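Local coordinates for esterase E25 (Uncultured bacterium, PDB 4Q05), which probably hydrolyses carboxylic ester bonds, as a bacterial esterase of the hormone-sensitive lipase family with an alpha/beta hydrolase fold, at residues A[70-75]-A[81-86]; A[89-94]-A[142-147]; A[130-135]-A[189-194]; A[163-168]-A[185-190]. All coordinates share one frame; numbering follows the deposited sequence. Where two conformers were deposited one is given.

From the N terminus, contact 1 comes first and closes the shortest loop, folding residues 70-75 at the end of helix 66-71 back onto helix 77-88. Contact 2 follows in series and spans far more sequence, bringing the start of helix 91-102 onto the loop after strand 132-136; Ile84 packs on Val142 and Leu143 where the two meet. Contact 3 crosses contact 2, since 130-135 precedes 142-147 but pairs with 189-194. The loop of contact 4 lies within the span of contact 3, the two sharing Gln189 and His190 of helix 179-194, which so covers neighbouring strands 132-136 and 164-168. A probable hydrogen bond from Gly146 N to Asp168 OD1 joins contacts 2 and 4.

Contact 1: residues A[70-75]-A[81-86]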
loop_
_atom_site.group_PDB
_atom_site.type_symbol
_atom_site.label_atom_id
_atom_site.label_comp_id
_atom_site.label_asym_id
_atom_site.label_seq_id
_atom_site.Cartn_x
_atom_site.Cartn_y
_atom_site.Cartn_z
ATOM N N LEU A 70 9.624 -3.565 25.262
ATOM C CA LEU A 70 8.716 -3.216 26.350
ATOM C C LEU A 70 9.481 -2.875 27.622
ATOM O O LEU A 70 9.012 -2.090 28.445
ATOM C CB LEU A 70 7.770 -4.378 26.642
ATOM C CG LEU A 70 6.275 -4.100 26.518
ATOM C CD1 LEU A 70 5.906 -3.904 25.056
ATOM C CD2 LEU A 70 5.465 -5.242 27.135
ATOM N N ASN A 71 10.656 -3.476 27.780
ATOM C CA ASN A 71 11.452 -3.288 28.984
ATOM C C ASN A 71 12.594 -2.292 28.815
ATOM O O ASN A 71 13.240 -1.910 29.795
ATOM C CB ASN A 71 11.989 -4.626 29.490
ATOM C CG ASN A 71 10.889 -5.530 30.024
ATOM O OD1 ASN A 71 9.786 -5.073 30.351
ATOM N ND2 ASN A 71 11.189 -6.820 30.122
ATOM N N LEU A 72 12.838 -1.863 27.577
ATOM C CA LEU A 72 13.883 -0.883 27.308
ATOM C C LEU A 72 13.287 0.518 27.404
ATOM O O LEU A 72 12.852 1.106 26.408
ATOM C CB LEU A 72 14.520 -1.116 25.938
ATOM C CG LEU A 72 15.792 -0.313 25.678
ATOM C CD1 LEU A 72 16.782 -0.479 26.827
ATOM C CD2 LEU A 72 16.416 -0.741 24.357
ATOM N N VAL A 73 13.247 1.045 28.620
ATOM C CA VAL A 73 12.619 2.330 28.841
ATOM C C VAL A 73 13.561 3.209 29.647
ATOM O O VAL A 73 13.417 3.333 30.855
ATOM C CB VAL A 73 11.254 2.173 29.543
ATOM C CG1 VAL A 73 10.580 3.526 29.715
ATOM C CG2 VAL A 73 10.359 1.226 28.737
ATOM N N PRO A 74 14.542 3.813 28.963
ATOM C CA PRO A 74 15.471 4.744 29.606
ATOM C C PRO A 74 14.699 5.904 30.218
ATOM O O PRO A 74 13.734 6.398 29.630
ATOM C CB PRO A 74 16.330 5.255 28.439
ATOM C CG PRO A 74 16.131 4.255 27.324
ATOM C CD PRO A 74 14.747 3.726 27.505
ATOM N N ARG A 75 15.123 6.333 31.396
ATOM C CA ARG A 75 14.505 7.479 32.045
ATOM C C ARG A 75 15.518 8.603 32.189
ATOM O O ARG A 75 15.167 9.774 32.099
ATOM C CB ARG A 75 13.928 7.093 33.409
ATOM C CG ARG A 75 12.562 6.454 33.326
ATOM C CD ARG A 75 12.397 5.307 34.309
ATOM N NE ARG A 75 12.318 5.741 35.697
ATOM C CZ ARG A 75 13.192 5.404 36.642
ATOM N NH1 ARG A 75 14.228 4.624 36.348
ATOM N NH2 ARG A 75 13.030 5.850 37.882
ATOM N N ARG A 81 21.855 7.288 26.799
ATOM C CA ARG A 81 23.137 7.094 26.135
ATOM C C ARG A 81 23.483 5.605 26.039
ATOM O O ARG A 81 23.994 5.146 25.021
ATOM C CB ARG A 81 24.248 7.889 26.832
ATOM C CG ARG A 81 24.089 9.410 26.702
ATOM C CD ARG A 81 25.353 10.155 27.132
ATOM N NE ARG A 81 25.630 9.987 28.556
ATOM C CZ ARG A 81 25.204 10.815 29.506
ATOM N NH1 ARG A 81 24.479 11.879 29.188
ATOM N NH2 ARG A 81 25.505 10.580 30.778
ATOM N N ALA A 82 23.182 4.855 27.092
ATOM C CA ALA A 82 23.450 3.416 27.095
ATOM C C ALA A 82 22.545 2.658 26.126
ATOM O O ALA A 82 23.010 1.791 25.379
ATOM C CB ALA A 82 23.309 2.844 28.503
ATOM N N ALA A 83 21.248 2.960 26.155
ATOM C CA ALA A 83 20.310 2.307 25.246
ATOM C C ALA A 83 20.740 2.561 23.806
ATOM O O ALA A 83 20.765 1.654 22.975
ATOM C CB ALA A 83 18.896 2.827 25.473
ATOM N N ILE A 84 21.086 3.810 23.527
ATOM C CA ILE A 84 21.386 4.246 22.169
ATOM C C ILE A 84 22.610 3.518 21.632
ATOM O O ILE A 84 22.572 2.925 20.555
ATOM C CB ILE A 84 21.579 5.773 22.112
ATOM C CG1 ILE A 84 20.214 6.461 22.229
ATOM C CG2 ILE A 84 22.274 6.179 20.822
ATOM C CD1 ILE A 84 20.267 7.953 22.540
ATOM N N THR A 85 23.694 3.564 22.396
ATOM C CA THR A 85 24.894 2.812 22.074
ATOM C C THR A 85 24.571 1.356 21.789
ATOM O O THR A 85 24.997 0.806 20.781
ATOM C CB THR A 85 25.881 2.864 23.237
ATOM O OG1 THR A 85 26.330 4.211 23.403
ATOM C CG2 THR A 85 27.078 1.952 22.958
ATOM N N GLN A 86 23.804 0.736 22.680
ATOM C CA GLN A 86 23.440 -0.672 22.520
ATOM C C GLN A 86 22.699 -0.916 21.203
ATOM O O GLN A 86 23.025 -1.840 20.462
ATOM C CB GLN A 86 22.594 -1.143 23.703
ATOM C CG GLN A 86 21.918 -2.493 23.512
ATOM C CD GLN A 86 20.808 -2.740 24.530
ATOM O OE1 GLN A 86 20.768 -2.110 25.593
ATOM N NE2 GLN A 86 19.892 -3.652 24.202
#
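Leu72 and Pro74 pack on Ala83 in the loop between two consecutive N-terminal helices, 66-71 and 77-88, folded back alongside the second. The loop starts with an inverse gamma turn centred on Leu72, in which Val73 N makes a weak hydrogen bond to Asn71 O. From CB, which points at the neighbouring helix, the Leu72 side chain runs outward with CG anti to the backbone N (chi1 -169°). CG itself touches nothing in 81-86; the reach is made by the CD1 branch, whose tip comes to 4.2 Å from Ala83 CB and lies at the margin of contact, 4.5 Å, with Gln86 OE1. Further along helix 77-88, Leu72 also rests on Leu87. Two residues on, the Pro74 ring is closer: its CG stands 3.6 Å from the same Ala83 CB, so one small methyl receives both a leucine tip and a proline ring. Pro74 is buried, with Glu79 and Trp80 also against it, whereas the Gln86 side lies at the surface. On the same helix Thr85 OG1 bonds Arg81 O at 3.0 Å, arriving on the opposite face of the carbonyl plane from Thr85 N.

Contact 2: residues A[89-94]-A[142-147]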
loop_
_atom_site.group_PDB
_atom_site.type_symbol
_atom_site.label_atom_id
_atom_site.label_comp_id
_atom_site.label_asym_id
_atom_site.label_seq_id
_atom_site.Cartn_x
_atom_site.Cartn_y
_atom_site.Cartn_z
ATOM N N GLU A 89 24.818 -0.602 18.010
ATOM C CA GLU A 89 25.961 -1.501 17.956
ATOM C C GLU A 89 26.046 -2.183 16.595
ATOM O O GLU A 89 25.054 -2.719 16.103
ATOM C CB GLU A 89 25.835 -2.540 19.064
ATOM C CG GLU A 89 27.118 -3.232 19.448
ATOM C CD GLU A 89 26.997 -3.906 20.802
ATOM O OE1 GLU A 89 27.049 -3.185 21.824
ATOM O OE2 GLU A 89 26.827 -5.146 20.841
ATOM N N GLY A 90 27.224 -2.140 15.984
ATOM C CA GLY A 90 27.464 -2.858 14.743
ATOM C C GLY A 90 27.028 -2.136 13.480
ATOM O O GLY A 90 27.302 -2.591 12.370
ATOM N N LYS A 91 26.345 -1.007 13.639
ATOM C CA LYS A 91 25.828 -0.279 12.488
ATOM C C LYS A 91 26.965 0.281 11.651
ATOM O O LYS A 91 26.940 0.194 10.423
ATOM C CB LYS A 91 24.915 0.854 12.937
ATOM C CG LYS A 91 23.668 0.398 13.666
ATOM C CD LYS A 91 22.573 0.065 12.699
ATOM C CE LYS A 91 21.250 -0.057 13.429
ATOM N NZ LYS A 91 21.355 -1.004 14.571
ATOM N N VAL A 92 27.961 0.863 12.306
ATOM C CA VAL A 92 29.080 1.426 11.565
ATOM C C VAL A 92 29.772 0.321 10.776
ATOM O O VAL A 92 30.065 0.485 9.589
ATOM C CB VAL A 92 30.084 2.141 12.476
ATOM C CG1 VAL A 92 31.307 2.562 11.675
ATOM C CG2 VAL A 92 29.426 3.357 13.147
ATOM N N ASP A 93 30.003 -0.814 11.430
ATOM C CA ASP A 93 30.638 -1.957 10.775
ATOM C C ASP A 93 29.864 -2.400 9.543
ATOM O O ASP A 93 30.451 -2.604 8.482
ATOM C CB ASP A 93 30.816 -3.120 11.754
ATOM C CG ASP A 93 31.831 -2.813 12.836
ATOM O OD1 ASP A 93 32.752 -2.006 12.572
ATOM O OD2 ASP A 93 31.705 -3.377 13.947
ATOM N N MET A 94 28.546 -2.537 9.669
ATOM C CA MET A 94 27.736 -2.908 8.515
ATOM C C MET A 94 27.897 -1.878 7.398
ATOM O O MET A 94 28.045 -2.229 6.224
ATOM C CB MET A 94 26.259 -3.047 8.893
ATOM C CG MET A 94 25.987 -4.155 9.911
ATOM S SD MET A 94 24.298 -4.180 10.554
ATOM C CE MET A 94 24.492 -5.284 11.957
ATOM N N VAL A 142 16.653 9.029 17.963
ATOM C CA VAL A 142 17.835 9.105 18.788
ATOM C C VAL A 142 18.894 8.131 18.296
ATOM O O VAL A 142 19.971 8.113 18.808
ATOM C CB VAL A 142 17.565 8.792 20.260
ATOM C CG1 VAL A 142 16.583 9.759 20.840
ATOM C CG2 VAL A 142 17.024 7.404 20.410
ATOM N N LEU A 143 18.549 7.328 17.309
ATOM C CA LEU A 143 19.410 6.262 16.819
ATOM C C LEU A 143 20.139 6.652 15.541
ATOM O O LEU A 143 19.778 7.617 14.875
ATOM C CB LEU A 143 18.600 4.984 16.584
ATOM C CG LEU A 143 17.888 4.427 17.823
ATOM C CD1 LEU A 143 17.045 3.194 17.484
ATOM C CD2 LEU A 143 18.891 4.121 18.952
ATOM N N ASN A 144 21.169 5.883 15.214
ATOM C CA ASN A 144 21.907 6.021 13.964
ATOM C C ASN A 144 22.654 7.331 13.787
ATOM O O ASN A 144 22.783 7.826 12.674
ATOM C CB ASN A 144 20.990 5.761 12.767
ATOM C CG ASN A 144 20.341 4.380 12.823
ATOM O OD1 ASN A 144 20.983 3.389 13.164
ATOM N ND2 ASN A 144 19.065 4.322 12.507
ATOM N N GLY A 145 23.157 7.878 14.887
ATOM C CA GLY A 145 24.014 9.043 14.832
ATOM C C GLY A 145 25.331 8.667 14.179
ATOM O O GLY A 145 25.707 7.490 14.132
ATOM N N GLY A 146 26.029 9.663 13.653
ATOM C CA GLY A 146 27.326 9.412 13.064
ATOM C C GLY A 146 27.259 8.493 11.864
ATOM O O GLY A 146 26.270 8.463 11.117
ATOM N N GLU A 147 28.326 7.732 11.678
ATOM C CA GLU A 147 28.480 6.949 10.473
ATOM C C GLU A 147 27.456 5.819 10.438
ATOM O O GLU A 147 27.151 5.276 9.379
ATOM C CB GLU A 147 29.907 6.408 10.392
ATOM C CG GLU A 147 30.288 5.922 9.018
ATOM C CD GLU A 147 31.729 5.471 8.953
ATOM O OE1 GLU A 147 32.094 4.803 7.963
ATOM O OE2 GLU A 147 32.488 5.787 9.894
#
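Lys91 and Val92, in the first turn of helix 91-102, lie against Asn144 and Glu147 of the loop that follows strand 132-136. Just ahead of them Gly90 occupies the N-cap position with a positive phi of 84°. Lys91 points toward the loop but bends at chi2 and chi4, and what it presents to Asn144 is its flank: CE passes 3.5 Å from Asn144 OD1 and CD 3.7 Å from the same oxygen. The methylene next to the ammonium group probably carries enough positive charge to make this approach favourable, while NZ bonds Leu87 O. The amide of Asn144 is anchored on its other arm, for ND2 donates to Gly138 O. Gly138 follows His137 in the HGG sequence that forms the oxyanion hole in hormone-sensitive lipase relatives, so this asparagine probably steadies that loop from the second shell. Val92 comes next and crosses Glu147 at about a right angle, Val92 CG1 resting 3.9 Å from Glu147 OE2 and Val92 CG2 4.1 Å from Glu147 CB. Glu147 lies extended beyond CG, its OE2 in a salt bridge with Arg96. Were Val92 cut back to alanine, the loss of CG1 and CG2 would probably open a gap beside Glu147 CB and its carboxylate, leaving that end to the Arg96 bridge. Farther along, Met94 turns its side chain to Ile151, and its N bonds Gly90 O at 3.0 Å.

Contact 3: residues A[130-135]-A[189-194]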
loop_
_atom_site.group_PDB
_atom_site.type_symbol
_atom_site.label_atom_id
_atom_site.label_comp_id
_atom_site.label_asym_id
_atom_site.label_seq_id
_atom_site.Cartn_x
_atom_site.Cartn_y
_atom_site.Cartn_z
ATOM N N ASP A 130 24.110 15.914 -12.276
ATOM C CA ASP A 130 24.074 17.224 -11.620
ATOM C C ASP A 130 23.004 17.279 -10.534
ATOM O O ASP A 130 22.562 18.359 -10.135
ATOM C CB ASP A 130 23.813 18.338 -12.632
ATOM C CG ASP A 130 22.419 18.265 -13.235
ATOM O OD1 ASP A 130 21.796 17.180 -13.187
ATOM O OD2 ASP A 130 21.956 19.294 -13.770
ATOM N N LYS A 131 22.585 16.115 -10.054
ATOM C CA LYS A 131 21.513 16.056 -9.070
ATOM C C LYS A 131 22.087 15.640 -7.718
ATOM O O LYS A 131 23.206 15.136 -7.637
ATOM C CB LYS A 131 20.435 15.066 -9.522
ATOM C CG LYS A 131 19.890 15.308 -10.936
ATOM C CD LYS A 131 19.412 16.736 -11.123
ATOM C CE LYS A 131 18.564 16.881 -12.386
ATOM N NZ LYS A 131 19.244 16.292 -13.565
ATOM N N LEU A 132 21.323 15.842 -6.651
ATOM C CA LEU A 132 21.793 15.441 -5.332
ATOM C C LEU A 132 20.658 14.910 -4.467
ATOM O O LEU A 132 19.561 15.482 -4.432
ATOM C CB LEU A 132 22.486 16.607 -4.622
ATOM C CG LEU A 132 23.023 16.315 -3.219
ATOM C CD1 LEU A 132 24.168 15.324 -3.270
ATOM C CD2 LEU A 132 23.465 17.614 -2.536
ATOM N N PHE A 133 20.925 13.809 -3.777
ATOM C CA PHE A 133 19.943 13.249 -2.866
ATOM C C PHE A 133 20.404 13.559 -1.460
ATOM O O PHE A 133 21.445 13.078 -1.018
ATOM C CB PHE A 133 19.810 11.733 -3.052
ATOM C CG PHE A 133 18.703 11.126 -2.237
ATOM C CD1 PHE A 133 18.840 10.974 -0.869
ATOM C CD2 PHE A 133 17.525 10.717 -2.844
ATOM C CE1 PHE A 133 17.829 10.431 -0.108
ATOM C CE2 PHE A 133 16.505 10.172 -2.100
ATOM C CZ PHE A 133 16.654 10.025 -0.720
ATOM N N VAL A 134 19.631 14.378 -0.760
ATOM C CA VAL A 134 19.978 14.732 0.605
ATOM C C VAL A 134 19.219 13.792 1.529
ATOM O O VAL A 134 17.981 13.752 1.537
ATOM C CB VAL A 134 19.640 16.196 0.910
ATOM C CG1 VAL A 134 19.955 16.506 2.367
ATOM C CG2 VAL A 134 20.412 17.127 -0.045
ATOM N N HIS A 135 19.966 13.022 2.303
ATOM C CA HIS A 135 19.369 11.904 3.015
ATOM C C HIS A 135 19.284 12.192 4.505
ATOM O O HIS A 135 20.222 12.726 5.097
ATOM C CB HIS A 135 20.185 10.641 2.759
ATOM C CG HIS A 135 19.901 9.543 3.727
ATOM N ND1 HIS A 135 18.710 8.848 3.734
ATOM C CD2 HIS A 135 20.649 9.023 4.730
ATOM C CE1 HIS A 135 18.736 7.947 4.702
ATOM N NE2 HIS A 135 19.898 8.037 5.325
ATOM N N GLN A 189 19.562 25.100 3.424
ATOM C CA GLN A 189 19.769 26.497 3.037
ATOM C C GLN A 189 21.111 26.680 2.366
ATOM O O GLN A 189 21.220 27.361 1.348
ATOM C CB GLN A 189 19.666 27.427 4.246
ATOM C CG GLN A 189 18.235 27.758 4.636
ATOM C CD GLN A 189 17.977 29.262 4.732
ATOM O OE1 GLN A 189 18.577 29.960 5.566
ATOM N NE2 GLN A 189 17.082 29.769 3.875
ATOM N N HIS A 190 22.144 26.070 2.938
ATOM C CA HIS A 190 23.472 26.159 2.353
ATOM C C HIS A 190 23.472 25.649 0.925
ATOM O O HIS A 190 24.053 26.268 0.038
ATOM C CB HIS A 190 24.489 25.389 3.187
ATOM C CG HIS A 190 25.833 25.271 2.537
ATOM N ND1 HIS A 190 26.779 26.269 2.598
ATOM C CD2 HIS A 190 26.391 24.269 1.811
ATOM C CE1 HIS A 190 27.862 25.894 1.940
ATOM N NE2 HIS A 190 27.653 24.681 1.456
ATOM N N LEU A 191 22.815 24.514 0.705
ATOM C CA LEU A 191 22.772 23.923 -0.622
ATOM C C LEU A 191 22.101 24.835 -1.646
ATOM O O LEU A 191 22.557 24.922 -2.784
ATOM C CB LEU A 191 22.081 22.552 -0.579
ATOM C CG LEU A 191 22.836 21.483 0.213
ATOM C CD1 LEU A 191 21.969 20.249 0.412
ATOM C CD2 LEU A 191 24.147 21.126 -0.491
ATOM N N LEU A 192 21.024 25.508 -1.243
ATOM C CA LEU A 192 20.341 26.440 -2.138
ATOM C C LEU A 192 21.217 27.632 -2.532
ATOM O O LEU A 192 21.018 28.212 -3.596
ATOM C CB LEU A 192 19.035 26.946 -1.532
ATOM C CG LEU A 192 17.915 25.914 -1.365
ATOM C CD1 LEU A 192 16.557 26.549 -1.564
ATOM C CD2 LEU A 192 18.101 24.764 -2.326
ATOM N N LYS A 193 22.171 28.002 -1.679
ATOM C CA LYS A 193 23.153 29.023 -2.043
ATOM C C LYS A 193 24.000 28.527 -3.209
ATOM O O LYS A 193 24.540 29.321 -3.982
ATOM C CB LYS A 193 24.066 29.369 -0.855
ATOM C CG LYS A 193 23.514 30.426 0.096
ATOM C CD LYS A 193 24.429 30.660 1.321
ATOM C CE LYS A 193 25.722 31.416 0.976
ATOM N NZ LYS A 193 26.928 30.534 0.807
ATOM N N GLN A 194 24.088 27.207 -3.334
ATOM C CA GLN A 194 25.011 26.548 -4.260
ATOM C C GLN A 194 24.402 26.221 -5.615
ATOM O O GLN A 194 25.120 26.106 -6.609
ATOM C CB GLN A 194 25.490 25.227 -3.651
ATOM C CG GLN A 194 26.965 25.149 -3.347
ATOM C CD GLN A 194 27.284 25.565 -1.930
ATOM O OE1 GLN A 194 28.088 24.923 -1.253
ATOM N NE2 GLN A 194 26.658 26.648 -1.471
#
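Leu191 of helix 179-194 divides its two methyls between Val134 and Leu132, alternate residues of strand 132-136 in the central sheet of the alpha/beta hydrolase fold. The inner half of the contact is the tight one. Here Val134 and Leu191 meet tip to tip, CG2 of the valine 3.5 Å from CD1 of the leucine. Val134 is buried, with Ile167, Ile200 and Leu202 also packed against it. With CG2 anti to its own carbonyl carbon (chi1 177° for CG1), the valine holds that methyl up toward the helix. Toward the start of the strand the packing slackens: Leu132 crosses Leu191 at about a right angle, and their CD2 atoms stand 4.1 Å apart. Leu132 and Leu191 are both partly exposed, and the chain just before the strand is polar. There Lys131 NZ bridges to Asp130 OD1 at 2.7 Å, on the syn side of the carboxylate, while OD2 pairs with Lys199. These charges stay clear of the helix. What joins helix to strand is thus methyl against methyl, an association that rests on dispersion and the exclusion of water, and on the fit of three branched side chains instead of any directional bond.

Contact 4: residues A[163-168]-A[185-190]; sequences RVLSID and FTVYQH
Ile167 swings CG1 anti to its carbonyl carbon (chi1 -53°) and carries the chain straight on to CD1, which brings that methyl up to Val187 on helix 179-194. Leu165, two residues earlier on strand 164-168, takes the other course, with CG anti to the backbone N (chi1 175°), and its CD2 converges on the same valine. Val187 answers with CG1. That single methyl lodges between the two strand side chains, 3.9 Å from Ile167 CD1 and 4.0 Å from Leu165 CD2, and each pair meets end to end. Val187 CB joins in, also 3.9 Å from Ile167 CD1, so the Ile167 methyl lies against the CB-CG1 bond. All three residues are buried, and the even distances describe close but unstrained apolar packing, in which one helix methyl rests on two side chains, Leu165 and Ile167, that point from the same face of the sheet. The alternation of the strand sends Val164 and Ser166 to the opposite face, against Ala153 of helix 151-160. Strand 164-168 runs between 114-120 and 132-136, and Val114 adds its bulk to both Ile167 and Val187. Helix 179-194 then leads into strand 200-205, on the far side of 132-136, completing a beta-alpha-beta crossover that passes over that strand.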
loop_
_atom_site.group_PDB
_atom_site.type_symbol
_atom_site.label_atom_id
_atom_site.label_comp_id
_atom_site.label_asym_id
_atom_site.label_seq_id
_atom_site.Cartn_x
_atom_site.Cartn_y
_atom_site.Cartn_z
ATOM N N ARG A 163 24.412 10.643 -6.218
ATOM C CA ARG A 163 25.198 11.049 -5.061
ATOM C C ARG A 163 24.256 11.367 -3.927
ATOM O O ARG A 163 23.211 11.971 -4.136
ATOM C CB ARG A 163 26.032 12.293 -5.367
ATOM C CG ARG A 163 27.123 12.061 -6.388
ATOM C CD ARG A 163 27.956 13.323 -6.593
ATOM N NE ARG A 163 28.940 13.121 -7.645
ATOM C CZ ARG A 163 28.681 13.266 -8.941
ATOM N NH1 ARG A 163 27.469 13.638 -9.348
ATOM N NH2 ARG A 163 29.640 13.047 -9.827
ATOM N N VAL A 164 24.653 10.973 -2.728
ATOM C CA VAL A 164 23.888 11.239 -1.537
ATOM C C VAL A 164 24.707 12.072 -0.564
ATOM O O VAL A 164 25.907 11.869 -0.403
ATOM C CB VAL A 164 23.490 9.935 -0.836
ATOM C CG1 VAL A 164 22.741 10.242 0.443
ATOM C CG2 VAL A 164 22.646 9.075 -1.775
ATOM N N LEU A 165 24.043 13.024 0.067
ATOM C CA LEU A 165 24.616 13.769 1.169
ATOM C C LEU A 165 23.771 13.426 2.395
ATOM O O LEU A 165 22.607 13.820 2.487
ATOM C CB LEU A 165 24.563 15.269 0.875
ATOM C CG LEU A 165 25.030 16.199 2.007
ATOM C CD1 LEU A 165 26.511 15.989 2.280
ATOM C CD2 LEU A 165 24.758 17.649 1.641
ATOM N N SER A 166 24.339 12.665 3.324
ATOM C CA SER A 166 23.571 12.243 4.489
ATOM C C SER A 166 23.820 13.179 5.654
ATOM O O SER A 166 24.961 13.435 6.024
ATOM C CB SER A 166 23.895 10.801 4.887
ATOM O OG SER A 166 22.951 10.330 5.837
ATOM N N ILE A 167 22.740 13.695 6.225
ATOM C CA ILE A 167 22.862 14.650 7.309
ATOM C C ILE A 167 22.889 13.973 8.681
ATOM O O ILE A 167 21.935 13.328 9.094
ATOM C CB ILE A 167 21.731 15.679 7.271
ATOM C CG1 ILE A 167 21.673 16.306 5.869
ATOM C CG2 ILE A 167 21.931 16.701 8.398
ATOM C CD1 ILE A 167 20.548 17.293 5.669
ATOM N N ASP A 168 24.001 14.138 9.377
ATOM C CA ASP A 168 24.184 13.572 10.698
ATOM C C ASP A 168 23.708 14.621 11.705
ATOM O O ASP A 168 24.496 15.264 12.400
ATOM C CB ASP A 168 25.660 13.233 10.876
ATOM C CG ASP A 168 25.993 12.766 12.267
ATOM O OD1 ASP A 168 25.087 12.345 13.016
ATOM O OD2 ASP A 168 27.185 12.814 12.608
ATOM N N PHE A 185 17.622 22.042 8.210
ATOM C CA PHE A 185 17.375 23.327 7.560
ATOM C C PHE A 185 18.682 24.033 7.186
ATOM O O PHE A 185 18.821 24.571 6.088
ATOM C CB PHE A 185 16.526 24.212 8.464
ATOM C CG PHE A 185 16.240 25.565 7.888
ATOM C CD1 PHE A 185 15.325 25.712 6.864
ATOM C CD2 PHE A 185 16.885 26.688 8.374
ATOM C CE1 PHE A 185 15.058 26.957 6.327
ATOM C CE2 PHE A 185 16.622 27.938 7.843
ATOM C CZ PHE A 185 15.703 28.071 6.821
ATOM N N THR A 186 19.646 24.010 8.103
ATOM C CA THR A 186 20.937 24.664 7.878
ATOM C C THR A 186 21.622 24.122 6.640
ATOM O O THR A 186 22.081 24.878 5.789
ATOM C CB THR A 186 21.869 24.474 9.098
ATOM O OG1 THR A 186 21.360 25.221 10.204
ATOM C CG2 THR A 186 23.272 24.950 8.796
ATOM N N VAL A 187 21.680 22.799 6.528
ATOM C CA VAL A 187 22.323 22.192 5.375
ATOM C C VAL A 187 21.548 22.503 4.104
ATOM O O VAL A 187 22.130 22.845 3.070
ATOM C CB VAL A 187 22.465 20.666 5.547
ATOM C CG1 VAL A 187 22.906 20.022 4.237
ATOM C CG2 VAL A 187 23.456 20.366 6.645
ATOM N N TYR A 188 20.229 22.398 4.176
ATOM C CA TYR A 188 19.409 22.694 3.002
ATOM C C TYR A 188 19.617 24.135 2.509
ATOM O O TYR A 188 19.817 24.365 1.316
ATOM C CB TYR A 188 17.929 22.452 3.296
ATOM C CG TYR A 188 17.049 22.585 2.079
ATOM C CD1 TYR A 188 17.010 21.578 1.117
ATOM C CD2 TYR A 188 16.262 23.714 1.887
ATOM C CE1 TYR A 188 16.211 21.691 -0.004
ATOM C CE2 TYR A 188 15.456 23.836 0.773
ATOM C CZ TYR A 188 15.431 22.815 -0.167
ATOM O OH TYR A 188 14.633 22.922 -1.284
ATOM N N GLN A 189 19.562 25.100 3.424
ATOM C CA GLN A 189 19.769 26.497 3.037
ATOM C C GLN A 189 21.111 26.680 2.366
ATOM O O GLN A 189 21.220 27.361 1.348
ATOM C CB GLN A 189 19.666 27.427 4.246
ATOM C CG GLN A 189 18.235 27.758 4.636
ATOM C CD GLN A 189 17.977 29.262 4.732
ATOM O OE1 GLN A 189 18.577 29.960 5.566
ATOM N NE2 GLN A 189 17.082 29.769 3.875
ATOM N N HIS A 190 22.144 26.070 2.938
ATOM C CA HIS A 190 23.472 26.159 2.353
ATOM C C HIS A 190 23.472 25.649 0.925
ATOM O O HIS A 190 24.053 26.268 0.038
ATOM C CB HIS A 190 24.489 25.389 3.187
ATOM C CG HIS A 190 25.833 25.271 2.537
ATOM N ND1 HIS A 190 26.779 26.269 2.598
ATOM C CD2 HIS A 190 26.391 24.269 1.811
ATOM C CE1 HIS A 190 27.862 25.894 1.940
ATOM N NE2 HIS A 190 27.653 24.681 1.456
#